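Local coordinates for sporozoite-specific SAG protein (Toxoplasma gondii, PDB 2WNK) that is a SAG2-related surface antigen of the sporozoite stage, built of two SRS domains and probably displayed on the parasite membrane, at residues 25-37 with 93-105. Sequence-based numbering, arbitrary orientation.
Sequences RFNCPSTLEEIKP and ETSVFFLCQRTGA
Thr103 OG1 donates to Glu33 OE1 across 2.6 Å, coming down on the carboxylate from well above its plane. Next to it Glu34, with CG anti to the backbone N (chi1 163°) and the chain extended, carries its carboxylate past Gln101 to the turn beyond the strand, where Gly104 N binds OE1 at 3.2 Å, again from above the plane. The two glutamates thus hold the Thr103-Gly104 turn through one bond each. A classic beta bulge sets two residues, Glu33 and Glu34, opposite the single Gln101: Glu34 N reaches Gln101 O only weakly, whereas Gln101 N to Glu34 O is a sound bond of 2.9 Å. Beyond the bulge the antiparallel ladder is regular, Lys36 and Leu99 exchanging two backbone bonds. Strand 34-36 is thereby added as an outer strand to the mixed sheet of one SRS domain, while strand 22-28 belongs to the other sheet of this beta sandwich. The Cys28-Cys100 disulfide joins the two layers, its sulfurs 2.1 Å apart with a chi3 of -72°. Leu32 packs beside the carbonyl of Cys100, its CB 3.9 Å from Cys100 CB, and its CD2 touches Arg102 NH1, which is salt-bridged to Glu9. Deeper between the sheets the rings of Phe26 and Phe98 are inclined by only 29° yet so far displaced that they share almost no overlap, and touch through Phe26 CZ and Phe98 CD2 at 3.8 Å. Ile35 extends CD1 to Phe98 CD1 at 3.6 Å, and the same methyl lies in plane at the edge of the Phe26 ring. Phe82, from strand 80-86, packs on both Phe26 and Ile35. Pro37, after a cis peptide bond, sets CD against Phe98 CD1.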
loop_
_atom_site.group_PDB
_atom_site.type_symbol
_atom_site.label_atom_id
_atom_site.label_comp_id
_atom_site.label_asym_id
_atom_site.label_seq_id
_atom_site.Cartn_x
_atom_site.Cartn_y
_atom_site.Cartn_z
ATOM N N ARG A 25 -3.760 -0.354 12.766
ATOM C CA ARG A 25 -4.454 -0.433 14.053
ATOM C C ARG A 25 -3.408 -0.545 15.130
ATOM O O ARG A 25 -2.483 -1.362 15.035
ATOM C CB ARG A 25 -5.414 -1.633 14.100
ATOM C CG ARG A 25 -6.589 -1.501 13.182
ATOM C CD ARG A 25 -7.475 -2.770 13.205
ATOM N NE ARG A 25 -8.423 -2.748 12.088
ATOM C CZ ARG A 25 -9.495 -1.970 12.058
ATOM N NH1 ARG A 25 -9.754 -1.165 13.090
ATOM N NH2 ARG A 25 -10.292 -1.983 11.001
ATOM N N PHE A 26 -3.511 0.309 16.135
ATOM C CA PHE A 26 -2.639 0.189 17.282
ATOM C C PHE A 26 -3.379 0.524 18.561
ATOM O O PHE A 26 -4.464 1.084 18.535
ATOM C CB PHE A 26 -1.394 1.071 17.125
ATOM C CG PHE A 26 -1.683 2.546 17.093
ATOM C CD1 PHE A 26 -1.653 3.294 18.262
ATOM C CD2 PHE A 26 -1.894 3.197 15.882
ATOM C CE1 PHE A 26 -1.867 4.674 18.248
ATOM C CE2 PHE A 26 -2.126 4.589 15.854
ATOM C CZ PHE A 26 -2.110 5.324 17.055
ATOM N N ASN A 27 -2.774 0.154 19.680
ATOM C CA ASN A 27 -3.407 0.310 20.963
ATOM C C ASN A 27 -2.482 1.038 21.945
ATOM O O ASN A 27 -1.281 0.757 22.012
ATOM C CB ASN A 27 -3.802 -1.067 21.502
ATOM C CG ASN A 27 -4.122 -1.053 22.976
ATOM O OD1 ASN A 27 -3.266 -1.370 23.815
ATOM N ND2 ASN A 27 -5.357 -0.684 23.306
ATOM N N CYS A 28 -3.071 1.973 22.671
ATOM C CA CYS A 28 -2.440 2.552 23.879
ATOM C C CYS A 28 -3.033 1.812 25.079
ATOM O O CYS A 28 -4.224 1.963 25.360
ATOM C CB CYS A 28 -2.744 4.050 23.995
ATOM S SG CYS A 28 -1.865 5.112 22.723
ATOM N N PRO A 29 -2.210 1.007 25.752
ATOM C CA PRO A 29 -2.718 0.126 26.777
ATOM C C PRO A 29 -3.092 0.890 27.974
ATOM O O PRO A 29 -2.847 2.026 28.149
ATOM C CB PRO A 29 -1.546 -0.787 27.073
ATOM C CG PRO A 29 -0.414 -0.057 26.833
ATOM C CD PRO A 29 -0.779 0.773 25.599
ATOM N N SER A 30 -3.721 0.169 28.861
ATOM C CA SER A 30 -4.266 0.752 30.031
ATOM C C SER A 30 -3.420 1.751 30.827
ATOM O O SER A 30 -3.887 2.742 31.207
ATOM C CB SER A 30 -4.638 -0.395 30.946
ATOM O OG SER A 30 -5.218 0.152 32.006
ATOM N N THR A 31 -2.194 1.438 31.105
ATOM C CA THR A 31 -1.420 2.328 31.935
ATOM C C THR A 31 -1.072 3.600 31.141
ATOM O O THR A 31 -0.998 4.678 31.643
ATOM C CB THR A 31 -0.218 1.610 32.469
ATOM O OG1 THR A 31 0.767 2.548 32.911
ATOM C CG2 THR A 31 0.331 0.715 31.475
ATOM N N LEU A 32 -0.939 3.425 29.853
ATOM C CA LEU A 32 -0.527 4.538 28.990
ATOM C C LEU A 32 -1.695 4.954 28.076
ATOM O O LEU A 32 -1.553 5.048 26.828
ATOM C CB LEU A 32 0.697 4.155 28.142
ATOM C CG LEU A 32 1.966 3.804 28.906
ATOM C CD1 LEU A 32 3.080 3.393 27.943
ATOM C CD2 LEU A 32 2.385 4.979 29.777
ATOM N N GLU A 33 -2.824 5.210 28.743
ATOM C CA GLU A 33 -4.174 5.368 28.148
ATOM C C GLU A 33 -4.101 6.151 26.850
ATOM O O GLU A 33 -4.823 5.840 25.902
ATOM C CB GLU A 33 -5.131 5.938 29.210
ATOM C CG GLU A 33 -6.410 6.444 28.677
ATOM C CD GLU A 33 -6.915 7.544 29.542
ATOM O OE1 GLU A 33 -6.228 8.583 29.592
ATOM O OE2 GLU A 33 -7.990 7.353 30.178
ATOM N N GLU A 34 -3.412 7.291 26.824
ATOM C CA GLU A 34 -4.017 8.596 26.570
ATOM C C GLU A 34 -3.082 8.869 25.353
ATOM O O GLU A 34 -1.841 8.836 25.499
ATOM C CB GLU A 34 -3.763 9.705 27.584
ATOM C CG GLU A 34 -4.102 11.078 26.936
ATOM C CD GLU A 34 -3.944 12.259 27.867
ATOM O OE1 GLU A 34 -4.779 12.378 28.774
ATOM O OE2 GLU A 34 -2.987 13.037 27.692
ATOM N N ILE A 35 -3.622 9.073 24.151
ATOM C CA ILE A 35 -2.750 9.365 22.991
ATOM C C ILE A 35 -2.340 10.843 22.933
ATOM O O ILE A 35 -3.094 11.745 23.366
ATOM C CB ILE A 35 -3.422 8.984 21.630
ATOM C CG1 ILE A 35 -2.385 8.937 20.487
ATOM C CG2 ILE A 35 -4.496 9.967 21.303
ATOM C CD1 ILE A 35 -3.002 8.453 19.120
ATOM N N LYS A 36 -1.141 11.080 22.403
ATOM C CA LYS A 36 -0.644 12.424 22.120
ATOM C C LYS A 36 -0.244 12.471 20.661
ATOM O O LYS A 36 0.385 11.536 20.186
ATOM C CB LYS A 36 0.600 12.712 22.949
ATOM C CG LYS A 36 1.135 14.108 22.677
ATOM C CD LYS A 36 1.689 14.695 23.928
ATOM C CE LYS A 36 1.583 16.219 23.901
ATOM N NZ LYS A 36 2.762 16.734 23.182
ATOM N N PRO A 37 -0.638 13.522 19.923
ATOM C CA PRO A 37 -1.399 14.704 20.343
ATOM C C PRO A 37 -2.785 14.321 20.833
ATOM O O PRO A 37 -3.358 13.315 20.383
ATOM C CB PRO A 37 -1.568 15.505 19.037
ATOM C CG PRO A 37 -0.486 14.986 18.116
ATOM C CD PRO A 37 -0.394 13.520 18.464
ATOM N N GLU A 93 7.459 9.602 0.526
ATOM C CA GLU A 93 7.447 8.817 1.760
ATOM C C GLU A 93 7.606 9.731 2.963
ATOM O O GLU A 93 8.467 10.638 2.963
ATOM C CB GLU A 93 8.611 7.831 1.712
ATOM C CG GLU A 93 9.038 7.251 3.017
ATOM C CD GLU A 93 9.930 6.044 2.851
ATOM O OE1 GLU A 93 9.688 5.252 1.922
ATOM O OE2 GLU A 93 10.883 5.876 3.642
ATOM N N THR A 94 6.801 9.502 3.994
ATOM C CA THR A 94 6.972 10.295 5.189
ATOM C C THR A 94 6.569 9.530 6.431
ATOM O O THR A 94 6.098 8.372 6.364
ATOM C CB THR A 94 6.198 11.598 5.064
ATOM O OG1 THR A 94 6.573 12.474 6.145
ATOM C CG2 THR A 94 4.728 11.315 5.032
ATOM N N SER A 95 6.764 10.178 7.572
ATOM C CA SER A 95 6.554 9.519 8.852
ATOM C C SER A 95 5.626 10.362 9.719
ATOM O O SER A 95 5.755 11.590 9.790
ATOM C CB SER A 95 7.877 9.347 9.596
ATOM O OG SER A 95 8.655 8.288 9.065
ATOM N N VAL A 96 4.682 9.709 10.386
ATOM C CA VAL A 96 3.959 10.342 11.469
ATOM C C VAL A 96 4.201 9.584 12.788
ATOM O O VAL A 96 4.522 8.405 12.784
ATOM C CB VAL A 96 2.445 10.517 11.207
ATOM C CG1 VAL A 96 2.228 11.409 9.941
ATOM C CG2 VAL A 96 1.740 9.182 11.021
ATOM N N PHE A 97 4.000 10.272 13.892
ATOM C CA PHE A 97 4.285 9.721 15.220
ATOM C C PHE A 97 3.176 10.015 16.173
ATOM O O PHE A 97 2.477 11.055 16.070
ATOM C CB PHE A 97 5.571 10.357 15.798
ATOM C CG PHE A 97 6.793 10.135 14.976
ATOM C CD1 PHE A 97 7.579 9.026 15.216
ATOM C CD2 PHE A 97 7.139 11.013 13.949
ATOM C CE1 PHE A 97 8.729 8.813 14.472
ATOM C CE2 PHE A 97 8.291 10.807 13.210
ATOM C CZ PHE A 97 9.073 9.716 13.466
ATOM N N PHE A 98 3.014 9.099 17.154
ATOM C CA PHE A 98 2.198 9.386 18.312
ATOM C C PHE A 98 2.912 8.952 19.580
ATOM O O PHE A 98 3.888 8.167 19.514
ATOM C CB PHE A 98 0.883 8.581 18.229
ATOM C CG PHE A 98 0.114 8.851 16.960
ATOM C CD1 PHE A 98 -0.694 9.987 16.864
ATOM C CD2 PHE A 98 0.242 8.003 15.862
ATOM C CE1 PHE A 98 -1.417 10.280 15.716
ATOM C CE2 PHE A 98 -0.463 8.286 14.687
ATOM C CZ PHE A 98 -1.288 9.431 14.617
ATOM N N LEU A 99 2.432 9.437 20.733
ATOM C CA LEU A 99 2.827 8.841 21.993
ATOM C C LEU A 99 1.619 8.290 22.729
ATOM O O LEU A 99 0.537 8.899 22.697
ATOM C CB LEU A 99 3.455 9.906 22.900
ATOM C CG LEU A 99 4.824 10.330 22.352
ATOM C CD1 LEU A 99 5.315 11.613 23.023
ATOM C CD2 LEU A 99 5.855 9.192 22.532
ATOM N N CYS A 100 1.839 7.208 23.476
ATOM C CA CYS A 100 0.864 6.700 24.423
ATOM C C CYS A 100 1.429 7.095 25.787
ATOM O O CYS A 100 2.588 6.772 26.089
ATOM C CB CYS A 100 0.783 5.174 24.329
ATOM S SG CYS A 100 0.110 4.515 22.742
ATOM N N GLN A 101 0.637 7.806 26.550
ATOM C CA GLN A 101 1.075 8.367 27.810
ATOM C C GLN A 101 0.032 8.211 28.882
ATOM O O GLN A 101 -1.077 7.964 28.595
ATOM C CB GLN A 101 1.406 9.849 27.648
ATOM C CG GLN A 101 0.300 10.774 27.482
ATOM C CD GLN A 101 0.712 12.193 27.091
ATOM O OE1 GLN A 101 -0.073 13.110 27.122
ATOM N NE2 GLN A 101 1.915 12.341 26.700
ATOM N N ARG A 102 0.438 8.383 30.128
ATOM C CA ARG A 102 -0.499 8.461 31.227
ATOM C C ARG A 102 -1.535 9.539 31.043
ATOM O O ARG A 102 -1.302 10.557 30.478
ATOM C CB ARG A 102 0.260 8.700 32.556
ATOM C CG ARG A 102 0.619 7.460 33.299
ATOM C CD ARG A 102 1.926 7.495 34.088
ATOM N NE ARG A 102 2.814 6.612 33.382
ATOM C CZ ARG A 102 4.127 6.592 33.418
ATOM N NH1 ARG A 102 4.727 5.735 32.657
ATOM N NH2 ARG A 102 4.833 7.383 34.247
ATOM N N THR A 103 -2.710 9.314 31.570
ATOM C CA THR A 103 -3.743 10.303 31.600
ATOM C C THR A 103 -3.230 11.552 32.257
ATOM O O THR A 103 -2.675 11.460 33.319
ATOM C CB THR A 103 -4.898 9.829 32.472
ATOM O OG1 THR A 103 -5.294 8.540 32.045
ATOM C CG2 THR A 103 -6.023 10.758 32.345
ATOM N N GLY A 104 -3.436 12.710 31.667
ATOM C CA GLY A 104 -2.928 13.878 32.374
ATOM C C GLY A 104 -1.913 14.698 31.612
ATOM O O GLY A 104 -1.686 15.851 31.981
ATOM N N ALA A 105 -1.028 14.093 30.841
ATOM C CA ALA A 105 0.256 13.720 31.396
ATOM C C ALA A 105 0.906 15.035 30.977
ATOM O O ALA A 105 2.082 15.304 31.247
ATOM C CB ALA A 105 0.907 12.550 30.675
#